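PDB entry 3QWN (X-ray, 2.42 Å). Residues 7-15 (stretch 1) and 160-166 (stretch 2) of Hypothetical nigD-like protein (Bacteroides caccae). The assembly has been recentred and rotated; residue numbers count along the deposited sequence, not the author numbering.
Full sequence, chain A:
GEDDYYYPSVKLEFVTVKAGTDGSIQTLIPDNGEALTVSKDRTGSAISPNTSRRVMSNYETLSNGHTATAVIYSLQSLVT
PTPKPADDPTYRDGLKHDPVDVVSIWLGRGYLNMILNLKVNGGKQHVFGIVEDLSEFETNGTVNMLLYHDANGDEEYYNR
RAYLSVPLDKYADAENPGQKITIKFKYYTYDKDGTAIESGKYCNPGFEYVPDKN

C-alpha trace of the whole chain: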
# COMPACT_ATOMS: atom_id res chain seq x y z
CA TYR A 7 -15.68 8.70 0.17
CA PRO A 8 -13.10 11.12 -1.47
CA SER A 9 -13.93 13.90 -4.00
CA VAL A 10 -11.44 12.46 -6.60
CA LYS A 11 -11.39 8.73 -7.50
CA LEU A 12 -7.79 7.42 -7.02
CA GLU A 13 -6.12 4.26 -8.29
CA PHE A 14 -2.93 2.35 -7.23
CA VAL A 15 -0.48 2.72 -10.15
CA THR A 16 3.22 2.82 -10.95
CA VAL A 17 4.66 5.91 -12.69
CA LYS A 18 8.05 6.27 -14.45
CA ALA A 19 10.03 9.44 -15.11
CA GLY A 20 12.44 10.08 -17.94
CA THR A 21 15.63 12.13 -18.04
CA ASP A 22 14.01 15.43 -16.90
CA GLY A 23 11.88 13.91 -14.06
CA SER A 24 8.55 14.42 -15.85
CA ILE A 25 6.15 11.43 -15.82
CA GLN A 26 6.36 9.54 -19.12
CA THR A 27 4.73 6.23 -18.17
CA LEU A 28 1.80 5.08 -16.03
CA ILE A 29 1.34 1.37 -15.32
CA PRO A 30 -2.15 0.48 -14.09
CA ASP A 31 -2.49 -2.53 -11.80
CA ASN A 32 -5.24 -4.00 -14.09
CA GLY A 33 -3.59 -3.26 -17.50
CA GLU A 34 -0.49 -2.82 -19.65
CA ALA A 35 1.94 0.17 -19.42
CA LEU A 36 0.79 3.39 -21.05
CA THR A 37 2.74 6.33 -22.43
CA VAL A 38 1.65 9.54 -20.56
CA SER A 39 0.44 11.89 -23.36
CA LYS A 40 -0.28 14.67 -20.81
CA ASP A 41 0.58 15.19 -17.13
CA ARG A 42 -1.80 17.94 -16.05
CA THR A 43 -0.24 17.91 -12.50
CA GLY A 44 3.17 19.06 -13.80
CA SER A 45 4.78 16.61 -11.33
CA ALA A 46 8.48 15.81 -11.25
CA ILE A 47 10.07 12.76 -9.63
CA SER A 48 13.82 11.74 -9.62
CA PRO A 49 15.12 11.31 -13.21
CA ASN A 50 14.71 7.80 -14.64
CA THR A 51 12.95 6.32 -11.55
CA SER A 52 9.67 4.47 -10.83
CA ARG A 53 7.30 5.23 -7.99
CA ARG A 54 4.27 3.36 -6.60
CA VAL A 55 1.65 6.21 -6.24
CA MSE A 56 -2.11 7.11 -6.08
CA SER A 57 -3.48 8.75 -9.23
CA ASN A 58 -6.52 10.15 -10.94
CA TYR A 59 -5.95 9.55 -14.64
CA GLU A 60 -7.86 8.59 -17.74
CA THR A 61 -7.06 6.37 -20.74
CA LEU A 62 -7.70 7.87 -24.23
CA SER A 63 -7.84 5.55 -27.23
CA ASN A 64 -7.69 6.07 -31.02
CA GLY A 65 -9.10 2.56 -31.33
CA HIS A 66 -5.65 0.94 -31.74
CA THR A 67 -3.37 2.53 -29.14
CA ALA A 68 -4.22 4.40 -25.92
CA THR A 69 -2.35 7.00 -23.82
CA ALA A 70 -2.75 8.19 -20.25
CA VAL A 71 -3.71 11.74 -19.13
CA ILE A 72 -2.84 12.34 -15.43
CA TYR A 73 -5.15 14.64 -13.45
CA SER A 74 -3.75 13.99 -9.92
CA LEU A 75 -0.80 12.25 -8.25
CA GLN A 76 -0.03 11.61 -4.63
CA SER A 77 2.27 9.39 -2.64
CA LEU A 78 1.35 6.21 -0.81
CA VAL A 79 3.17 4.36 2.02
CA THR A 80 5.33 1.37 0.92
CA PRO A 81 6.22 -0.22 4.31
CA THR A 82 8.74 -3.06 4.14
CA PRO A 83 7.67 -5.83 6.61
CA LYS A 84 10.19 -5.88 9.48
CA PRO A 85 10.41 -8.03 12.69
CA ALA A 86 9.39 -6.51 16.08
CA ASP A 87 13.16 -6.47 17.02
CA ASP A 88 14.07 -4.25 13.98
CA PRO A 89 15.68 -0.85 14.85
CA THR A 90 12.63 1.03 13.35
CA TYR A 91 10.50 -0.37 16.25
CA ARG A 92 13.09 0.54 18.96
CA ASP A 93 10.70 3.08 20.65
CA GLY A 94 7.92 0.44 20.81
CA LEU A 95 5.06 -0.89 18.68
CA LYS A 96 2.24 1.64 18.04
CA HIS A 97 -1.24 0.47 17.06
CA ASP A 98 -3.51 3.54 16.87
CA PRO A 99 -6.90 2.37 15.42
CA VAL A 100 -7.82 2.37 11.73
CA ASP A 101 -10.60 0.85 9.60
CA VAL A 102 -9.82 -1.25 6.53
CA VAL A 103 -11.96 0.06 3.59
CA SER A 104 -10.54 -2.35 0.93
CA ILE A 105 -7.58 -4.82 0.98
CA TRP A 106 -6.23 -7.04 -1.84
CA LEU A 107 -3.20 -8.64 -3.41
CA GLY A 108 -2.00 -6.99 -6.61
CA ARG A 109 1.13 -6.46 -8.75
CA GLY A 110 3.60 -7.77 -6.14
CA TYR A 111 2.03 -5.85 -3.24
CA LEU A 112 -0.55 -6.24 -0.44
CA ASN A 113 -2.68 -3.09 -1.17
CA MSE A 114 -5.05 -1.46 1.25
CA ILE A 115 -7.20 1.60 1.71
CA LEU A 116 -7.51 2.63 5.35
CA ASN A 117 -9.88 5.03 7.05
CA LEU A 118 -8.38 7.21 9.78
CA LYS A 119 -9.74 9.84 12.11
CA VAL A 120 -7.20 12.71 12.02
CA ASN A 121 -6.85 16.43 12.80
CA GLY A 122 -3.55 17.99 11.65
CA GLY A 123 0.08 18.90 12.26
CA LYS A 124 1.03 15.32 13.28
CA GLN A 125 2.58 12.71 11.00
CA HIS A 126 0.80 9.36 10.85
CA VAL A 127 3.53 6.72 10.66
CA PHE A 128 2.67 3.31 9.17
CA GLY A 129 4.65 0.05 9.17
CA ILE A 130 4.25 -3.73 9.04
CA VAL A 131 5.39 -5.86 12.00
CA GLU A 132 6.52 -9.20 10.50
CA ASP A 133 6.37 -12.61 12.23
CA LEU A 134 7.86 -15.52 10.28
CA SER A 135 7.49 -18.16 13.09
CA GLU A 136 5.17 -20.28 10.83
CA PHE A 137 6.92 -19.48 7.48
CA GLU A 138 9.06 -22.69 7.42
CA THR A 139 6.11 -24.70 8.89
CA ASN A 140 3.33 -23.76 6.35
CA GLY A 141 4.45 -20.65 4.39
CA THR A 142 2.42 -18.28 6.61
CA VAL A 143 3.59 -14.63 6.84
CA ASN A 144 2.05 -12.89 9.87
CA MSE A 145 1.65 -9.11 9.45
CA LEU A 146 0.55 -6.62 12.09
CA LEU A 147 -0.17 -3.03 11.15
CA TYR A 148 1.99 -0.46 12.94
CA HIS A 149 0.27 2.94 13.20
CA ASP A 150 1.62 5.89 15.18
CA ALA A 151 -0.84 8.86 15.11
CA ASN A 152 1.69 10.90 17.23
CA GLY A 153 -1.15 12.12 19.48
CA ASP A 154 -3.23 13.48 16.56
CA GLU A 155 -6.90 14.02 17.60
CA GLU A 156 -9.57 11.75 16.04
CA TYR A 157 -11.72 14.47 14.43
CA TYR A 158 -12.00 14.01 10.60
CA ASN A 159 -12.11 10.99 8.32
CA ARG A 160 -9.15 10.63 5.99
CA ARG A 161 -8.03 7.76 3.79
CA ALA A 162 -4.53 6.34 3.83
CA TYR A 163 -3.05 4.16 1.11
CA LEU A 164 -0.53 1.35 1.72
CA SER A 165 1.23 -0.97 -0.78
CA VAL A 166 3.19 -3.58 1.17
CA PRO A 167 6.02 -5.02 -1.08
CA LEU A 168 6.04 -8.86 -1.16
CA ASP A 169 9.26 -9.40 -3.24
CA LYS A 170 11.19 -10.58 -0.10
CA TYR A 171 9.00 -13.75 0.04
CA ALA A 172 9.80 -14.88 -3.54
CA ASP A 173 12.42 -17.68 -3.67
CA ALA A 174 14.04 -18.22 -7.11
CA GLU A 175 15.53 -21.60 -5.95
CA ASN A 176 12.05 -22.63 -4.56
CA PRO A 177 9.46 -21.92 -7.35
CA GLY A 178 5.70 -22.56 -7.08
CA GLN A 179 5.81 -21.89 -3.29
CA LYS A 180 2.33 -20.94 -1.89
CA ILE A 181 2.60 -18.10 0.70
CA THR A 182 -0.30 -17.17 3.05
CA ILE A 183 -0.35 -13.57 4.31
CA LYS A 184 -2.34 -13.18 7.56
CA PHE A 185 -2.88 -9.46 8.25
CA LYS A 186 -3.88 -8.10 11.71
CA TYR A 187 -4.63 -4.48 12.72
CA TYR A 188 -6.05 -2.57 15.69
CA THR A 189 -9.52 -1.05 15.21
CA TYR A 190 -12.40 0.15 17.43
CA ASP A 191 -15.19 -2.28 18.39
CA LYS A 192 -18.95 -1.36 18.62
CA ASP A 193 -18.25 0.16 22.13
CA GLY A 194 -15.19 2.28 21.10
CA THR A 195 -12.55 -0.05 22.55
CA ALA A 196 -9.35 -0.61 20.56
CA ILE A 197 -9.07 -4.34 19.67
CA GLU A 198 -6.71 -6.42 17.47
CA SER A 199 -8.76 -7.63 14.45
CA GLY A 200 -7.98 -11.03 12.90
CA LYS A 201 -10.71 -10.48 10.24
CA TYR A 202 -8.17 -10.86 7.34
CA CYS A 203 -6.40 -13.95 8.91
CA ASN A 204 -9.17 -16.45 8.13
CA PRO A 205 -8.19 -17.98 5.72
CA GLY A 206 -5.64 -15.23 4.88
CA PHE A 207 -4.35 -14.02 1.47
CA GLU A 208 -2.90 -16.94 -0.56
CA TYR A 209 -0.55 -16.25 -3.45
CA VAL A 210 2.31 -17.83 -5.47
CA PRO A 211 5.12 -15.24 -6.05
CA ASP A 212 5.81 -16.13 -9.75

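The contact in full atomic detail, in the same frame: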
# COMPACT_ATOMS: atom_id res chain seq x y z
N TYR A 7 -16.26 8.96 1.48
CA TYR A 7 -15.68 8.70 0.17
C TYR A 7 -15.08 9.99 -0.47
O TYR A 7 -15.80 10.99 -0.61
CB TYR A 7 -16.73 8.09 -0.77
N PRO A 8 -13.78 9.94 -0.90
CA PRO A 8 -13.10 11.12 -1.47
C PRO A 8 -13.73 11.75 -2.73
O PRO A 8 -14.41 11.07 -3.52
CB PRO A 8 -11.70 10.59 -1.82
CG PRO A 8 -11.49 9.47 -0.90
CD PRO A 8 -12.83 8.81 -0.77
N SER A 9 -13.46 13.06 -2.90
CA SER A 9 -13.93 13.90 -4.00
C SER A 9 -13.40 13.40 -5.37
O SER A 9 -14.16 13.37 -6.35
CB SER A 9 -13.49 15.35 -3.77
N VAL A 10 -12.11 12.99 -5.41
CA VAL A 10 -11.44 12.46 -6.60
C VAL A 10 -11.20 10.96 -6.43
O VAL A 10 -10.72 10.51 -5.38
CB VAL A 10 -10.12 13.21 -6.90
N LYS A 11 -11.58 10.18 -7.46
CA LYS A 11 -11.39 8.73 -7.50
C LYS A 11 -9.90 8.46 -7.81
O LYS A 11 -9.38 8.95 -8.81
CB LYS A 11 -12.33 8.10 -8.55
CG LYS A 11 -12.54 6.59 -8.38
N LEU A 12 -9.22 7.72 -6.93
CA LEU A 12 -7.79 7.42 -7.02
C LEU A 12 -7.53 5.96 -7.21
O LEU A 12 -8.17 5.13 -6.60
CB LEU A 12 -7.09 7.90 -5.75
CG LEU A 12 -7.04 9.41 -5.49
CD1 LEU A 12 -6.36 9.68 -4.17
CD2 LEU A 12 -6.30 10.16 -6.60
N GLU A 13 -6.55 5.63 -8.03
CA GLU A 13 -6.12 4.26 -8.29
C GLU A 13 -4.66 4.04 -7.88
O GLU A 13 -3.87 4.97 -7.96
CB GLU A 13 -6.22 3.96 -9.79
CG GLU A 13 -7.56 3.50 -10.31
CD GLU A 13 -7.54 3.16 -11.79
OE1 GLU A 13 -6.70 2.32 -12.23
OE2 GLU A 13 -8.32 3.81 -12.53
N PHE A 14 -4.30 2.81 -7.51
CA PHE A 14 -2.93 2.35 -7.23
C PHE A 14 -2.29 2.12 -8.57
O PHE A 14 -2.80 1.30 -9.35
CB PHE A 14 -2.94 1.03 -6.38
CG PHE A 14 -3.33 1.18 -4.92
CD1 PHE A 14 -4.65 1.43 -4.55
CD2 PHE A 14 -2.37 1.07 -3.92
CE1 PHE A 14 -4.99 1.61 -3.20
CE2 PHE A 14 -2.72 1.23 -2.57
CZ PHE A 14 -4.03 1.47 -2.22
N VAL A 15 -1.22 2.84 -8.87
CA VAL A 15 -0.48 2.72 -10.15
C VAL A 15 1.00 2.84 -9.86
O VAL A 15 1.43 3.16 -8.73
CB VAL A 15 -0.93 3.79 -11.22
CG1 VAL A 15 -2.41 3.67 -11.61
CG2 VAL A 15 -0.59 5.23 -10.79
N ARG A 160 -10.16 10.50 7.02
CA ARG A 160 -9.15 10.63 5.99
C ARG A 160 -8.69 9.25 5.60
O ARG A 160 -8.51 8.39 6.45
CB ARG A 160 -7.95 11.48 6.49
CG ARG A 160 -7.05 12.08 5.38
CD ARG A 160 -5.56 11.87 5.69
NE ARG A 160 -4.99 12.94 6.53
CZ ARG A 160 -3.87 12.84 7.25
NH1 ARG A 160 -3.17 11.70 7.26
NH2 ARG A 160 -3.44 13.87 7.98
N ARG A 161 -8.54 9.03 4.31
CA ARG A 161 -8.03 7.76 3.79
C ARG A 161 -6.54 7.77 3.73
O ARG A 161 -5.92 8.82 3.51
CB ARG A 161 -8.57 7.49 2.39
CG ARG A 161 -10.01 7.02 2.40
CD ARG A 161 -10.46 6.59 1.03
NE ARG A 161 -11.80 6.00 1.10
CZ ARG A 161 -12.36 5.31 0.12
NH1 ARG A 161 -11.71 5.11 -1.02
NH2 ARG A 161 -13.57 4.80 0.28
N ALA A 162 -5.96 6.60 3.95
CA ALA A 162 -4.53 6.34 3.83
C ALA A 162 -4.36 5.16 2.89
O ALA A 162 -5.23 4.29 2.83
CB ALA A 162 -3.90 6.08 5.17
N TYR A 163 -3.29 5.18 2.12
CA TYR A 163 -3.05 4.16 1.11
C TYR A 163 -1.71 3.49 1.37
O TYR A 163 -0.70 4.17 1.45
CB TYR A 163 -3.08 4.82 -0.29
CG TYR A 163 -4.37 5.57 -0.53
CD1 TYR A 163 -5.52 4.91 -0.98
CD2 TYR A 163 -4.46 6.95 -0.30
CE1 TYR A 163 -6.71 5.61 -1.21
CE2 TYR A 163 -5.65 7.65 -0.52
CZ TYR A 163 -6.77 6.98 -1.00
OH TYR A 163 -7.92 7.70 -1.25
N LEU A 164 -1.72 2.16 1.50
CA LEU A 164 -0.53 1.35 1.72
C LEU A 164 -0.36 0.29 0.61
O LEU A 164 -1.32 -0.32 0.19
CB LEU A 164 -0.61 0.63 3.09
CG LEU A 164 -0.11 1.39 4.32
CD1 LEU A 164 -1.04 2.54 4.73
CD2 LEU A 164 0.04 0.47 5.46
N SER A 165 0.88 0.07 0.17
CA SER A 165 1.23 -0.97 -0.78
C SER A 165 2.41 -1.68 -0.17
O SER A 165 3.51 -1.12 -0.15
CB SER A 165 1.56 -0.39 -2.16
OG SER A 165 0.47 -0.47 -3.05
N VAL A 166 2.15 -2.81 0.49
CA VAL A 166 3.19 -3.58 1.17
C VAL A 166 3.95 -4.44 0.14
O VAL A 166 3.35 -5.38 -0.40
CB VAL A 166 2.61 -4.47 2.32
CG1 VAL A 166 3.74 -5.12 3.11
CG2 VAL A 166 1.71 -3.67 3.25

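No hydrogen bond joins these two stretches among the atoms modelled, although a strand stands on each side of the contact. The axes of strand 13-15 and strand 160-166 come no closer than 9.6 Å and run in roughly the same direction, 33° apart. That spacing is too wide for backbone pairing, so side chains must bridge the gap, and the contact reads as a case of packing between strands rather than sheet extension.

The rule that follows is alternation. On stretch 2, Arg161, Tyr163 and Ser165 point their CA-to-CB bonds toward stretch 1, while Arg160 and Leu164 point away. Stretch 1 answers with Leu12 and Phe14 directed across and Lys11 and Glu13 directed away; Pro8, in the loop before them, also faces the partner.

Phe14 and Tyr163, both buried, give up the largest areas to the contact. Phe14 CZ lies 3.9 Å from Tyr163 CD1, at the edge of the tyrosine ring and near its plane. The ring planes meet at 74° with centroids 6.0 Å apart, an oblique arrangement that fills space without a stack. Both side chains take the m rotamer at chi1. Phe14 also reaches beyond the tyrosine: its CE2 is 3.5 Å from Leu164 O, so Leu164 takes part through its backbone even though its CA-to-CB bond points away. At the ring edge, Phe14 CD2 approaches Ser165 OG to 3.3 Å. The serine hydroxyl is hydrogen-bonded elsewhere in the structure, so a polar atom can face the aromatic edge without being left unsatisfied.

Toward its outer end, Tyr163 offers its hydroxyl to aliphatic neighbours. Leu12 CD1 sits 3.9 Å from Tyr163 OH and 4.2 Å from Tyr163 CZ, an apolar contact with the tip of the ring, and Pro8 CG is 4.0 Å from the same Tyr163 OH. One long aromatic side chain thus touches three residues of stretch 1, Pro8, Leu12 and Phe14.

Exposure rises toward the loop end, where Pro8 meets Arg161. Arg161, extended through chi2 and chi3 in t, lays its guanidinium against the proline: Pro8 CD is over one face, 3.5 Å from Arg161 NE. This is flat surface against aliphatic ring, with no charge partner on stretch 1. Tyr7 adds little, its CA 4.4 Å from Arg161 NH2; its ring is not modelled, and both Tyr7 and Pro8 are poorly ordered, so this end deserves less weight than the aromatic center.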